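Local coordinates for Sso-CP2 metallo-carboxypetidase (Sulfolobus solfataricus, PDB 4MMO), which is a zinc-binding metallo-carboxypeptidase of the M20 family that probably hydrolyses peptides from their C-terminal end, at residues 9-14 / 107-112; 53-58 / 153-158; 65-70 / 384-389; 117-122 / 430-435. All coordinates share one frame; numbering follows the deposited sequence.

Interaction 1. Residues 9-14 / 107-112; sequences IEFLKK and GTLMAR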
loop_
_atom_site.group_PDB
_atom_site.type_symbol
_atom_site.label_atom_id
_atom_site.label_comp_id
_atom_site.label_asym_id
_atom_site.label_seq_id
_atom_site.Cartn_x
_atom_site.Cartn_y
_atom_site.Cartn_z
ATOM N N ILE A 9 24.417 -21.034 22.139
ATOM C CA ILE A 9 24.705 -19.598 22.198
ATOM C C ILE A 9 25.589 -19.185 21.029
ATOM O O ILE A 9 25.324 -18.192 20.354
ATOM C CB ILE A 9 25.421 -19.215 23.520
ATOM C CG1 ILE A 9 24.524 -19.494 24.728
ATOM C CG2 ILE A 9 25.854 -17.743 23.512
ATOM C CD1 ILE A 9 23.279 -18.632 24.809
ATOM N N GLU A 10 26.648 -19.955 20.802
ATOM C CA GLU A 10 27.565 -19.715 19.694
ATOM C C GLU A 10 26.815 -19.716 18.359
ATOM O O GLU A 10 27.043 -18.860 17.509
ATOM C CB GLU A 10 28.652 -20.791 19.701
ATOM C CG GLU A 10 29.701 -20.665 18.621
ATOM C CD GLU A 10 30.742 -21.767 18.708
ATOM O OE1 GLU A 10 30.349 -22.948 18.848
ATOM O OE2 GLU A 10 31.951 -21.453 18.648
ATOM N N PHE A 11 25.913 -20.681 18.194
ATOM C CA PHE A 11 25.109 -20.817 16.981
ATOM C C PHE A 11 24.212 -19.596 16.806
ATOM O O PHE A 11 24.107 -19.028 15.713
ATOM C CB PHE A 11 24.242 -22.083 17.098
ATOM C CG PHE A 11 23.582 -22.526 15.808
ATOM C CD1 PHE A 11 24.074 -22.147 14.570
ATOM C CD2 PHE A 11 22.458 -23.347 15.852
ATOM C CE1 PHE A 11 23.460 -22.575 13.398
ATOM C CE2 PHE A 11 21.842 -23.779 14.687
ATOM C CZ PHE A 11 22.341 -23.389 13.460
ATOM N N LEU A 12 23.572 -19.199 17.900
ATOM C CA LEU A 12 22.603 -18.108 17.892
ATOM C C LEU A 12 23.239 -16.742 17.615
ATOM O O LEU A 12 22.572 -15.830 17.130
ATOM C CB LEU A 12 21.867 -18.059 19.231
ATOM C CG LEU A 12 20.803 -19.136 19.483
ATOM C CD1 LEU A 12 20.309 -19.071 20.920
ATOM C CD2 LEU A 12 19.634 -18.975 18.522
ATOM N N LYS A 13 24.523 -16.600 17.930
ATOM C CA LYS A 13 25.208 -15.329 17.738
ATOM C C LYS A 13 25.519 -15.079 16.269
ATOM O O LYS A 13 25.821 -13.955 15.878
ATOM C CB LYS A 13 26.496 -15.281 18.558
ATOM C CG LYS A 13 26.283 -14.972 20.028
ATOM C CD LYS A 13 27.572 -15.157 20.807
ATOM C CE LYS A 13 27.459 -14.607 22.218
ATOM N NZ LYS A 13 28.671 -14.919 23.027
ATOM N N LYS A 14 25.444 -16.129 15.459
ATOM C CA LYS A 14 25.705 -15.996 14.032
ATOM C C LYS A 14 24.428 -15.624 13.291
ATOM O O LYS A 14 23.486 -16.413 13.249
ATOM C CB LYS A 14 26.274 -17.289 13.459
ATOM C CG LYS A 14 27.521 -17.778 14.169
ATOM C CD LYS A 14 28.397 -18.609 13.248
ATOM C CE LYS A 14 29.590 -19.184 13.992
ATOM N NZ LYS A 14 30.363 -18.139 14.721
ATOM N N GLY A 107 17.379 -23.462 18.089
ATOM C CA GLY A 107 17.328 -24.163 19.360
ATOM C C GLY A 107 16.896 -25.610 19.169
ATOM O O GLY A 107 17.534 -26.539 19.671
ATOM N N THR A 108 15.817 -25.799 18.418
ATOM C CA THR A 108 15.303 -27.137 18.132
ATOM C C THR A 108 16.301 -27.919 17.287
ATOM O O THR A 108 16.467 -29.124 17.467
ATOM C CB THR A 108 13.953 -27.068 17.397
ATOM O OG1 THR A 108 13.027 -26.304 18.177
ATOM C CG2 THR A 108 13.383 -28.467 17.155
ATOM N N LEU A 109 16.974 -27.227 16.374
ATOM C CA LEU A 109 17.945 -27.872 15.496
ATOM C C LEU A 109 19.099 -28.423 16.315
ATOM O O LEU A 109 19.570 -29.537 16.075
ATOM C CB LEU A 109 18.462 -26.878 14.447
ATOM C CG LEU A 109 19.412 -27.370 13.346
ATOM C CD1 LEU A 109 19.406 -26.369 12.194
ATOM C CD2 LEU A 109 20.849 -27.561 13.820
ATOM N N MET A 110 19.547 -27.637 17.286
ATOM C CA MET A 110 20.742 -27.964 18.056
ATOM C C MET A 110 20.429 -29.002 19.131
ATOM O O MET A 110 21.259 -29.863 19.432
ATOM C CB MET A 110 21.315 -26.698 18.698
ATOM C CG MET A 110 22.651 -26.894 19.390
ATOM S SD MET A 110 23.974 -27.360 18.262
ATOM C CE MET A 110 24.107 -25.891 17.249
ATOM N N ALA A 111 19.236 -28.908 19.712
ATOM C CA ALA A 111 18.780 -29.889 20.690
ATOM C C ALA A 111 18.847 -31.286 20.088
ATOM O O ALA A 111 19.428 -32.197 20.677
ATOM C CB ALA A 111 17.362 -29.574 21.145
ATOM N N ARG A 112 18.277 -31.436 18.896
ATOM C CA ARG A 112 18.262 -32.721 18.209
ATOM C C ARG A 112 19.674 -33.251 17.987
ATOM O O ARG A 112 19.925 -34.446 18.141
ATOM C CB ARG A 112 17.540 -32.602 16.868
ATOM C CG ARG A 112 16.056 -32.320 16.988
ATOM C CD ARG A 112 15.416 -32.171 15.623
ATOM N NE ARG A 112 13.968 -32.017 15.716
ATOM C CZ ARG A 112 13.166 -31.837 14.671
ATOM N NH1 ARG A 112 13.667 -31.783 13.445
ATOM N NH2 ARG A 112 11.860 -31.704 14.854
#
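Phe-11 reaches across from the N-terminal helix to meet Met-110 and Leu-109 on helix 102-121, and the contact is apolar throughout. The closest approach belongs to the methionine, whose terminal methyl CE lies 3.3 Å from Phe-11 CD2, tight for two carbons. The same CE remains within 3.7 Å of Phe-11 CG and 3.8 Å of Phe-11 CB, so it nestles where the ring joins its stem. Two successive bends in the Met-110 chain, at chi2 (64°) and chi3 (65°), fold the methyl round into this position instead of letting the thioether run straight out from its helix. Leu-109 takes the outer part of the ring: its CD2 branch stands 4.0 Å from Phe-11 CE2, the two side chains crossing at about a right angle. Phe-11 extends far enough to touch both because its CG is anti to the backbone N (chi1 -167°). With an alanine here, the Met-110 methyl and the Leu-109 branch would probably lose their common partner and a gap would open between the two helices. Polar and charged contacts are supplied by Lys-106, one residue before segment 107-112, which gives a cation-pi interaction to the Phe-11 ring and a hydrogen bond from NZ to Phe-11 O. Around this buried junction, helix 24-39 adds Thr-27 against Phe-11 and Leu-31 against Leu-109, while Tyr-420 of helix 417-433 backs Met-110; helix 102-121, which also bears the zinc ligand Asp-104, thus packs among three other helices.

Interaction 2. Residues 53-58 / 153-158; sequences VVYAEI and NKLKAD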
loop_
_atom_site.group_PDB
_atom_site.type_symbol
_atom_site.label_atom_id
_atom_site.label_comp_id
_atom_site.label_asym_id
_atom_site.label_seq_id
_atom_site.Cartn_x
_atom_site.Cartn_y
_atom_site.Cartn_z
ATOM N N VAL A 53 22.940 -26.314 1.335
ATOM C CA VAL A 53 22.321 -27.279 2.233
ATOM C C VAL A 53 23.409 -28.053 2.969
ATOM O O VAL A 53 24.386 -28.493 2.361
ATOM C CB VAL A 53 21.424 -28.261 1.436
ATOM C CG1 VAL A 53 21.085 -29.499 2.249
ATOM C CG2 VAL A 53 20.151 -27.566 0.987
ATOM N N VAL A 54 23.242 -28.212 4.278
ATOM C CA VAL A 54 24.136 -29.061 5.057
ATOM C C VAL A 54 23.538 -30.455 5.161
ATOM O O VAL A 54 22.399 -30.619 5.599
ATOM C CB VAL A 54 24.361 -28.519 6.476
ATOM C CG1 VAL A 54 25.407 -29.362 7.198
ATOM C CG2 VAL A 54 24.789 -27.063 6.433
ATOM N N TYR A 55 24.316 -31.453 4.757
ATOM C CA TYR A 55 23.877 -32.836 4.784
ATOM C C TYR A 55 24.872 -33.704 5.539
ATOM O O TYR A 55 26.077 -33.472 5.485
ATOM C CB TYR A 55 23.696 -33.374 3.364
ATOM C CG TYR A 55 23.324 -34.836 3.330
ATOM C CD1 TYR A 55 22.015 -35.244 3.553
ATOM C CD2 TYR A 55 24.281 -35.813 3.087
ATOM C CE1 TYR A 55 21.667 -36.578 3.526
ATOM C CE2 TYR A 55 23.942 -37.154 3.060
ATOM C CZ TYR A 55 22.632 -37.530 3.283
ATOM O OH TYR A 55 22.280 -38.864 3.260
ATOM N N ALA A 56 24.353 -34.706 6.245
ATOM C CA ALA A 56 25.195 -35.678 6.933
ATOM C C ALA A 56 24.413 -36.956 7.181
ATOM O O ALA A 56 23.192 -36.927 7.354
ATOM C CB ALA A 56 25.707 -35.108 8.247
ATOM N N GLU A 57 25.126 -38.074 7.187
ATOM C CA GLU A 57 24.527 -39.364 7.474
ATOM C C GLU A 57 25.223 -39.989 8.671
ATOM O O GLU A 57 26.451 -40.035 8.731
ATOM C CB GLU A 57 24.631 -40.291 6.263
ATOM C CG GLU A 57 24.013 -41.663 6.494
ATOM C CD GLU A 57 23.968 -42.504 5.236
ATOM O OE1 GLU A 57 24.596 -42.112 4.231
ATOM O OE2 GLU A 57 23.303 -43.560 5.252
ATOM N N ILE A 58 24.422 -40.444 9.628
ATOM C CA ILE A 58 24.914 -41.215 10.758
ATOM C C ILE A 58 24.381 -42.633 10.602
ATOM O O ILE A 58 23.224 -42.907 10.921
ATOM C CB ILE A 58 24.445 -40.626 12.104
ATOM C CG1 ILE A 58 24.876 -39.163 12.229
ATOM C CG2 ILE A 58 25.007 -41.428 13.269
ATOM C CD1 ILE A 58 23.850 -38.171 11.726
ATOM N N ASN A 153 17.533 -40.884 -4.225
ATOM C CA ASN A 153 18.114 -42.123 -3.712
ATOM C C ASN A 153 18.930 -41.870 -2.446
ATOM O O ASN A 153 18.814 -42.604 -1.468
ATOM C CB ASN A 153 18.984 -42.805 -4.770
ATOM C CG ASN A 153 18.169 -43.381 -5.915
ATOM O OD1 ASN A 153 16.992 -43.709 -5.758
ATOM N ND2 ASN A 153 18.798 -43.512 -7.075
ATOM N N LYS A 154 19.739 -40.817 -2.460
ATOM C CA LYS A 154 20.580 -40.487 -1.315
ATOM C C LYS A 154 19.762 -40.177 -0.057
ATOM O O LYS A 154 20.205 -40.442 1.059
ATOM C CB LYS A 154 21.490 -39.300 -1.646
ATOM C CG LYS A 154 22.278 -38.788 -0.445
ATOM C CD LYS A 154 23.579 -38.107 -0.845
ATOM C CE LYS A 154 23.408 -36.614 -1.032
ATOM N NZ LYS A 154 24.691 -35.977 -1.440
ATOM N N LEU A 155 18.570 -39.622 -0.246
ATOM C CA LEU A 155 17.751 -39.154 0.867
ATOM C C LEU A 155 16.716 -40.173 1.330
ATOM O O LEU A 155 15.883 -39.863 2.182
ATOM C CB LEU A 155 17.038 -37.862 0.472
ATOM C CG LEU A 155 17.957 -36.669 0.219
ATOM C CD1 LEU A 155 17.157 -35.510 -0.356
ATOM C CD2 LEU A 155 18.662 -36.257 1.501
ATOM N N LYS A 156 16.766 -41.379 0.774
ATOM C CA LYS A 156 15.801 -42.416 1.123
ATOM C C LYS A 156 15.781 -42.666 2.625
ATOM O O LYS A 156 16.827 -42.823 3.254
ATOM C CB LYS A 156 16.111 -43.722 0.392
ATOM C CG LYS A 156 15.102 -44.827 0.682
ATOM C CD LYS A 156 15.474 -46.133 0.003
ATOM C CE LYS A 156 14.397 -47.186 0.217
ATOM N NZ LYS A 156 14.680 -48.433 -0.541
ATOM N N ALA A 157 14.580 -42.694 3.189
ATOM C CA ALA A 157 14.396 -42.957 4.609
ATOM C C ALA A 157 12.996 -43.515 4.825
ATOM O O ALA A 157 12.119 -43.320 3.986
ATOM C CB ALA A 157 14.591 -41.687 5.409
ATOM N N ASP A 158 12.790 -44.204 5.945
ATOM C CA ASP A 158 11.491 -44.801 6.250
ATOM C C ASP A 158 10.541 -43.779 6.851
ATOM O O ASP A 158 9.325 -43.929 6.771
ATOM C CB ASP A 158 11.656 -45.975 7.212
ATOM C CG ASP A 158 12.673 -46.978 6.720
ATOM O OD1 ASP A 158 12.409 -47.632 5.690
ATOM O OD2 ASP A 158 13.740 -47.104 7.356
#
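A chi1 of 176° points the Tyr-55 ring off strand 53-58, away from its own backbone N, to Lys-154 and Leu-155, while a bend at chi3 of the lysine (92°) swings that chain along the tyrosine ring. Lys-154 CE comes to rest over one face, 4.1 Å above the ring plane and displaced toward the rim. Farther back, Lys-154 CD is 4.0 Å from Tyr-55 CE2, and Lys-154 CG lies 3.7 Å from the phenolic OH, so the lysine and the tyrosine run past one another in opposite directions. The charged end continues beyond the ring to a salt bridge with Glu-46 on the edge strand 43-46. Lys-154 and Leu-155 are the two central residues of a type I beta turn, closed by a 3.3 Å bond from Lys-156 N to Asn-153 O, and this turn sits in the loop that leads from helix 144-149 into strand 159-161 of the same sheet. Leu-155 meets the ring with its CD2 methyl, 3.6 Å from Tyr-55 CE1. A serine in place of Tyr-55 would probably leave the aliphatic part of Lys-154 and the Leu-155 methyl without the ring they pack against, and leave the lysine chain held mainly by its salt bridge to Glu-46. Lys-130 of the adjacent strand 128-134 packs against Tyr-55 and sends NZ to the carbonyl oxygens of Lys-154 and Lys-156, fastening the turn to the sheet.

Interaction 3. Residues 65-70 / 384-389; sequences TLLIYN and GLFVYK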
loop_
_atom_site.group_PDB
_atom_site.type_symbol
_atom_site.label_atom_id
_atom_site.label_comp_id
_atom_site.label_asym_id
_atom_site.label_seq_id
_atom_site.Cartn_x
_atom_site.Cartn_y
_atom_site.Cartn_z
ATOM N N THR A 65 15.650 -46.051 9.002
ATOM C CA THR A 65 16.360 -44.819 8.670
ATOM C C THR A 65 15.439 -43.619 8.846
ATOM O O THR A 65 14.346 -43.573 8.277
ATOM C CB THR A 65 16.879 -44.842 7.223
ATOM O OG1 THR A 65 17.785 -45.938 7.059
ATOM C CG2 THR A 65 17.599 -43.539 6.878
ATOM N N LEU A 66 15.897 -42.652 9.636
ATOM C CA LEU A 66 15.152 -41.428 9.889
ATOM C C LEU A 66 15.802 -40.228 9.187
ATOM O O LEU A 66 17.004 -40.003 9.304
ATOM C CB LEU A 66 15.077 -41.175 11.397
ATOM C CG LEU A 66 14.433 -39.862 11.846
ATOM C CD1 LEU A 66 12.951 -39.838 11.503
ATOM C CD2 LEU A 66 14.649 -39.644 13.334
ATOM N N LEU A 67 14.991 -39.468 8.461
ATOM C CA LEU A 67 15.427 -38.216 7.850
ATOM C C LEU A 67 14.989 -37.055 8.736
ATOM O O LEU A 67 13.803 -36.902 9.017
ATOM C CB LEU A 67 14.822 -38.070 6.447
ATOM C CG LEU A 67 15.185 -36.805 5.657
ATOM C CD1 LEU A 67 16.687 -36.685 5.473
ATOM C CD2 LEU A 67 14.494 -36.806 4.305
ATOM N N ILE A 68 15.948 -36.251 9.188
ATOM C CA ILE A 68 15.649 -35.113 10.055
ATOM C C ILE A 68 15.850 -33.796 9.304
ATOM O O ILE A 68 16.931 -33.530 8.790
ATOM C CB ILE A 68 16.528 -35.128 11.323
ATOM C CG1 ILE A 68 16.250 -36.402 12.128
ATOM C CG2 ILE A 68 16.275 -33.879 12.175
ATOM C CD1 ILE A 68 17.016 -36.509 13.434
ATOM N N TYR A 69 14.798 -32.983 9.258
ATOM C CA TYR A 69 14.828 -31.692 8.580
ATOM C C TYR A 69 14.810 -30.541 9.581
ATOM O O TYR A 69 14.005 -30.521 10.510
ATOM C CB TYR A 69 13.636 -31.562 7.620
ATOM C CG TYR A 69 13.404 -30.157 7.095
ATOM C CD1 TYR A 69 12.622 -29.253 7.801
ATOM C CD2 TYR A 69 13.962 -29.738 5.892
ATOM C CE1 TYR A 69 12.406 -27.974 7.333
ATOM C CE2 TYR A 69 13.748 -28.451 5.411
ATOM C CZ TYR A 69 12.971 -27.576 6.138
ATOM O OH TYR A 69 12.754 -26.295 5.678
ATOM N N ASN A 70 15.711 -29.585 9.377
ATOM C CA ASN A 70 15.695 -28.321 10.105
ATOM C C ASN A 70 16.198 -27.218 9.177
ATOM O O ASN A 70 16.664 -27.504 8.081
ATOM C CB ASN A 70 16.564 -28.400 11.361
ATOM C CG ASN A 70 15.939 -29.248 12.456
ATOM O OD1 ASN A 70 16.364 -30.375 12.703
ATOM N ND2 ASN A 70 14.934 -28.699 13.128
ATOM N N GLY A 384 5.547 -31.057 2.096
ATOM C CA GLY A 384 5.053 -31.598 0.841
ATOM C C GLY A 384 6.122 -32.233 -0.024
ATOM O O GLY A 384 5.873 -33.241 -0.679
ATOM N N LEU A 385 7.315 -31.650 -0.029
ATOM C CA LEU A 385 8.407 -32.185 -0.832
ATOM C C LEU A 385 8.815 -33.566 -0.339
ATOM O O LEU A 385 9.052 -34.474 -1.133
ATOM C CB LEU A 385 9.616 -31.248 -0.788
ATOM C CG LEU A 385 9.368 -29.824 -1.277
ATOM C CD1 LEU A 385 10.667 -29.036 -1.239
ATOM C CD2 LEU A 385 8.764 -29.818 -2.682
ATOM N N PHE A 386 8.892 -33.722 0.976
ATOM C CA PHE A 386 9.356 -34.970 1.556
ATOM C C PHE A 386 8.313 -36.070 1.384
ATOM O O PHE A 386 8.647 -37.216 1.092
ATOM C CB PHE A 386 9.719 -34.759 3.027
ATOM C CG PHE A 386 10.880 -33.828 3.224
ATOM C CD1 PHE A 386 12.179 -34.285 3.080
ATOM C CD2 PHE A 386 10.674 -32.495 3.527
ATOM C CE1 PHE A 386 13.252 -33.433 3.246
ATOM C CE2 PHE A 386 11.746 -31.635 3.699
ATOM C CZ PHE A 386 13.036 -32.104 3.557
ATOM N N VAL A 387 7.045 -35.711 1.532
ATOM C CA VAL A 387 5.966 -36.683 1.411
ATOM C C VAL A 387 5.706 -37.070 -0.046
ATOM O O VAL A 387 5.579 -38.247 -0.361
ATOM C CB VAL A 387 4.669 -36.144 2.042
ATOM C CG1 VAL A 387 3.511 -37.113 1.825
ATOM C CG2 VAL A 387 4.877 -35.897 3.524
ATOM N N TYR A 388 5.635 -36.082 -0.933
ATOM C CA TYR A 388 5.217 -36.331 -2.311
ATOM C C TYR A 388 6.374 -36.625 -3.257
ATOM O O TYR A 388 6.265 -37.503 -4.113
ATOM C CB TYR A 388 4.399 -35.150 -2.837
ATOM C CG TYR A 388 3.107 -34.944 -2.079
ATOM C CD1 TYR A 388 2.251 -36.009 -1.827
ATOM C CD2 TYR A 388 2.754 -33.694 -1.600
ATOM C CE1 TYR A 388 1.075 -35.831 -1.130
ATOM C CE2 TYR A 388 1.574 -33.506 -0.898
ATOM C CZ TYR A 388 0.742 -34.576 -0.666
ATOM O OH TYR A 388 -0.430 -34.394 0.032
ATOM N N LYS A 389 7.478 -35.902 -3.112
ATOM C CA LYS A 389 8.599 -36.070 -4.030
ATOM C C LYS A 389 9.531 -37.189 -3.572
ATOM O O LYS A 389 9.990 -37.985 -4.389
ATOM C CB LYS A 389 9.360 -34.756 -4.210
ATOM C CG LYS A 389 8.463 -33.559 -4.481
ATOM C CD LYS A 389 7.596 -33.768 -5.717
ATOM C CE LYS A 389 6.760 -32.534 -6.022
ATOM N NZ LYS A 389 6.071 -32.622 -7.341
#
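Phe-386, which packs against Tyr-69 and Leu-67, sits in a helical turn held by a 2.9 Å bond from Tyr-388 N to Gly-384 O. Across from it, the Tyr-69 hydroxyl is hydrogen-bonded to Glu-134 OE2 on the neighbouring strand, which ties down the far end of the ring whose CD2 side Phe-386 meets. The two rings are set obliquely, their planes at 65° and their centroids 5.4 Å apart. Phe-386 brings its far end to the tyrosine, CZ lying 3.5 Å from Tyr-69 CD2 and CE2 nearly as near, at 3.6 Å. Its other flank receives Leu-67: the CD2 methyl is 3.6 Å from Phe-386 CD1 and sits almost equally close to CE1. Leu-67 and Tyr-69, two residues apart on strand 65-71, thus form a pair of neighbouring supports for one ring. A chi1 of -65° turns the Phe-386 ring back past its own N-H, away from its carbonyl, and aims it between them. Leu-132 of strand 128-134 adds to the packing round the phenylalanine. The buried cluster joins helix 383-389 to one face of the central sheet, close to the zinc site of the M20 catalytic domain: the Tyr-69 side chain comes within about 4 Å of that of the zinc ligand Glu-163, and the strand it belongs to runs on to His-71, another ligand of the metal.

Interaction 4. Residues 117-122 / 430-435; sequences KHLLDK and FLKLYP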
loop_
_atom_site.group_PDB
_atom_site.type_symbol
_atom_site.label_atom_id
_atom_site.label_comp_id
_atom_site.label_asym_id
_atom_site.label_seq_id
_atom_site.Cartn_x
_atom_site.Cartn_y
_atom_site.Cartn_z
ATOM N N LYS A 117 24.093 -37.046 19.659
ATOM C CA LYS A 117 25.429 -37.165 20.224
ATOM C C LYS A 117 25.418 -38.019 21.483
ATOM O O LYS A 117 26.273 -38.886 21.664
ATOM C CB LYS A 117 25.976 -35.782 20.571
ATOM C CG LYS A 117 27.381 -35.796 21.144
ATOM C CD LYS A 117 27.780 -34.425 21.662
ATOM C CE LYS A 117 29.287 -34.301 21.781
ATOM N NZ LYS A 117 29.894 -35.424 22.543
ATOM N N HIS A 118 24.458 -37.753 22.359
ATOM C CA HIS A 118 24.365 -38.469 23.619
ATOM C C HIS A 118 24.175 -39.961 23.371
ATOM O O HIS A 118 24.873 -40.788 23.956
ATOM C CB HIS A 118 23.226 -37.905 24.468
ATOM C CG HIS A 118 23.469 -36.505 24.938
ATOM N ND1 HIS A 118 22.535 -35.784 25.654
ATOM C CD2 HIS A 118 24.540 -35.691 24.795
ATOM C CE1 HIS A 118 23.022 -34.588 25.928
ATOM N NE2 HIS A 118 24.238 -34.504 25.417
ATOM N N LEU A 119 23.249 -40.303 22.481
ATOM C CA LEU A 119 22.989 -41.700 22.167
ATOM C C LEU A 119 24.213 -42.365 21.540
ATOM O O LEU A 119 24.524 -43.510 21.855
ATOM C CB LEU A 119 21.776 -41.831 21.244
ATOM C CG LEU A 119 20.434 -41.383 21.832
ATOM C CD1 LEU A 119 19.305 -41.663 20.850
ATOM C CD2 LEU A 119 20.145 -42.061 23.165
ATOM N N LEU A 120 24.906 -41.648 20.660
ATOM C CA LEU A 120 26.133 -42.163 20.057
ATOM C C LEU A 120 27.198 -42.421 21.121
ATOM O O LEU A 120 27.889 -43.440 21.087
ATOM C CB LEU A 120 26.684 -41.178 19.022
ATOM C CG LEU A 120 26.054 -41.173 17.627
ATOM C CD1 LEU A 120 26.631 -40.037 16.794
ATOM C CD2 LEU A 120 26.273 -42.502 16.926
ATOM N N ASP A 121 27.327 -41.489 22.062
ATOM C CA ASP A 121 28.332 -41.589 23.114
ATOM C C ASP A 121 28.094 -42.789 24.033
ATOM O O ASP A 121 28.997 -43.206 24.759
ATOM C CB ASP A 121 28.360 -40.304 23.949
ATOM C CG ASP A 121 28.975 -39.126 23.203
ATOM O OD1 ASP A 121 29.602 -39.337 22.142
ATOM O OD2 ASP A 121 28.838 -37.985 23.693
ATOM N N LYS A 122 26.880 -43.333 24.002
ATOM C CA LYS A 122 26.520 -44.470 24.842
ATOM C C LYS A 122 26.270 -45.730 24.017
ATOM O O LYS A 122 25.856 -46.758 24.555
ATOM C CB LYS A 122 25.262 -44.152 25.653
ATOM C CG LYS A 122 25.351 -42.902 26.509
ATOM C CD LYS A 122 24.072 -42.724 27.320
ATOM C CE LYS A 122 23.851 -41.281 27.746
ATOM N NZ LYS A 122 22.580 -40.731 27.189
ATOM N N PHE A 430 12.608 -40.056 21.915
ATOM C CA PHE A 430 11.998 -40.346 20.626
ATOM C C PHE A 430 12.856 -41.321 19.824
ATOM O O PHE A 430 12.334 -42.251 19.216
ATOM C CB PHE A 430 11.754 -39.069 19.820
ATOM C CG PHE A 430 11.568 -39.318 18.352
ATOM C CD1 PHE A 430 10.391 -39.874 17.873
ATOM C CD2 PHE A 430 12.578 -39.016 17.451
ATOM C CE1 PHE A 430 10.221 -40.120 16.522
ATOM C CE2 PHE A 430 12.414 -39.261 16.100
ATOM C CZ PHE A 430 11.233 -39.813 15.634
ATOM N N LEU A 431 14.169 -41.115 19.840
ATOM C CA LEU A 431 15.087 -41.945 19.064
ATOM C C LEU A 431 15.258 -43.350 19.661
ATOM O O LEU A 431 15.579 -44.295 18.948
ATOM C CB LEU A 431 16.459 -41.267 18.955
ATOM C CG LEU A 431 16.569 -39.964 18.141
ATOM C CD1 LEU A 431 17.935 -39.346 18.347
ATOM C CD2 LEU A 431 16.328 -40.203 16.661
ATOM N N LYS A 432 15.079 -43.474 20.971
ATOM C CA LYS A 432 15.171 -44.773 21.634
ATOM C C LYS A 432 13.935 -45.602 21.319
ATOM O O LYS A 432 13.995 -46.823 21.210
ATOM C CB LYS A 432 15.291 -44.589 23.147
ATOM C CG LYS A 432 16.682 -44.223 23.629
ATOM C CD LYS A 432 16.657 -43.762 25.076
ATOM C CE LYS A 432 17.990 -44.007 25.757
ATOM N NZ LYS A 432 18.157 -43.166 26.974
ATOM N N LEU A 433 12.820 -44.907 21.144
ATOM C CA LEU A 433 11.507 -45.521 21.062
ATOM C C LEU A 433 11.108 -45.863 19.626
ATOM O O LEU A 433 10.502 -46.910 19.373
ATOM C CB LEU A 433 10.502 -44.551 21.674
ATOM C CG LEU A 433 9.094 -45.015 22.018
ATOM C CD1 LEU A 433 9.105 -46.281 22.859
ATOM C CD2 LEU A 433 8.413 -43.888 22.757
ATOM N N TYR A 434 11.452 -44.984 18.688
ATOM C CA TYR A 434 11.112 -45.187 17.279
ATOM C C TYR A 434 11.541 -46.554 16.735
ATOM O O TYR A 434 10.752 -47.231 16.073
ATOM C CB TYR A 434 11.711 -44.072 16.414
ATOM C CG TYR A 434 11.541 -44.294 14.928
ATOM C CD1 TYR A 434 10.278 -44.395 14.360
ATOM C CD2 TYR A 434 12.642 -44.399 14.092
ATOM C CE1 TYR A 434 10.118 -44.597 13.003
ATOM C CE2 TYR A 434 12.491 -44.595 12.731
ATOM C CZ TYR A 434 11.229 -44.694 12.193
ATOM O OH TYR A 434 11.080 -44.894 10.842
ATOM N N PRO A 435 12.789 -46.969 17.009
ATOM C CA PRO A 435 13.241 -48.232 16.415
ATOM C C PRO A 435 12.631 -49.497 17.038
ATOM O O PRO A 435 12.692 -50.550 16.404
ATOM C CB PRO A 435 14.759 -48.199 16.628
ATOM C CG PRO A 435 14.967 -47.307 17.782
ATOM C CD PRO A 435 13.866 -46.294 17.753
#
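Leu-119 spreads its two methyls over neighbouring residues of helix 417-433, CD1 going to Leu-431 and CD2 to Lys-432. The tighter touch is between Leu-119 CD1 and Leu-431 CB, 3.4 Å apart, and the same methyl meets Leu-431 CD1 at 3.7 Å. On the other branch, Leu-119 CD2 lies 3.9 Å from Lys-432 CE, against the aliphatic length of a lysine that is extended beyond CG. That extension carries Lys-432 NZ to 5.1 Å from Lys-122 NZ, a proximity of like charges that a weak, long ion pair of Lys-432 with Glu-124 may partly offset. Farther from the interface, Lys-117 NZ forms a 3.0 Å salt bridge with Asp-121 OD2, which receives it on its syn lone pair, and so links successive turns near the end of helix 102-121. His-118 ties the two helices directly through ND1 to Glu-428, and through NE2 to Glu-4 of the N-terminal helix. Leu-431 also rests on Leu-66 of strand 65-71, so these helix ends pack together on one side of the central sheet, as in the alpha/beta/alpha sandwich of M20 catalytic domains.

Overall arrangement
From the N terminus, the chain opens interactions 1, 2 and 3 in turn at 9-14, 53-58 and 65-70. Interaction 1 closes first, at 107-112, crossing the spans of 2 and 3; interaction 4 then opens farther along the same helix, in series with it. Interaction 2 closes at 153-158 and interaction 3 at 384-389, so 2, 3 and 4 cross one another and none nests. The closures at 384-389 and 430-435 bring the chain back from more than 300 residues away and join helices 383-389 and 417-433 to strand 65-71 and helix 102-121. Leu-66 faces helix 417-433, whereas Leu-67 faces helix 383-389: interactions 3 and 4 lie across one strand.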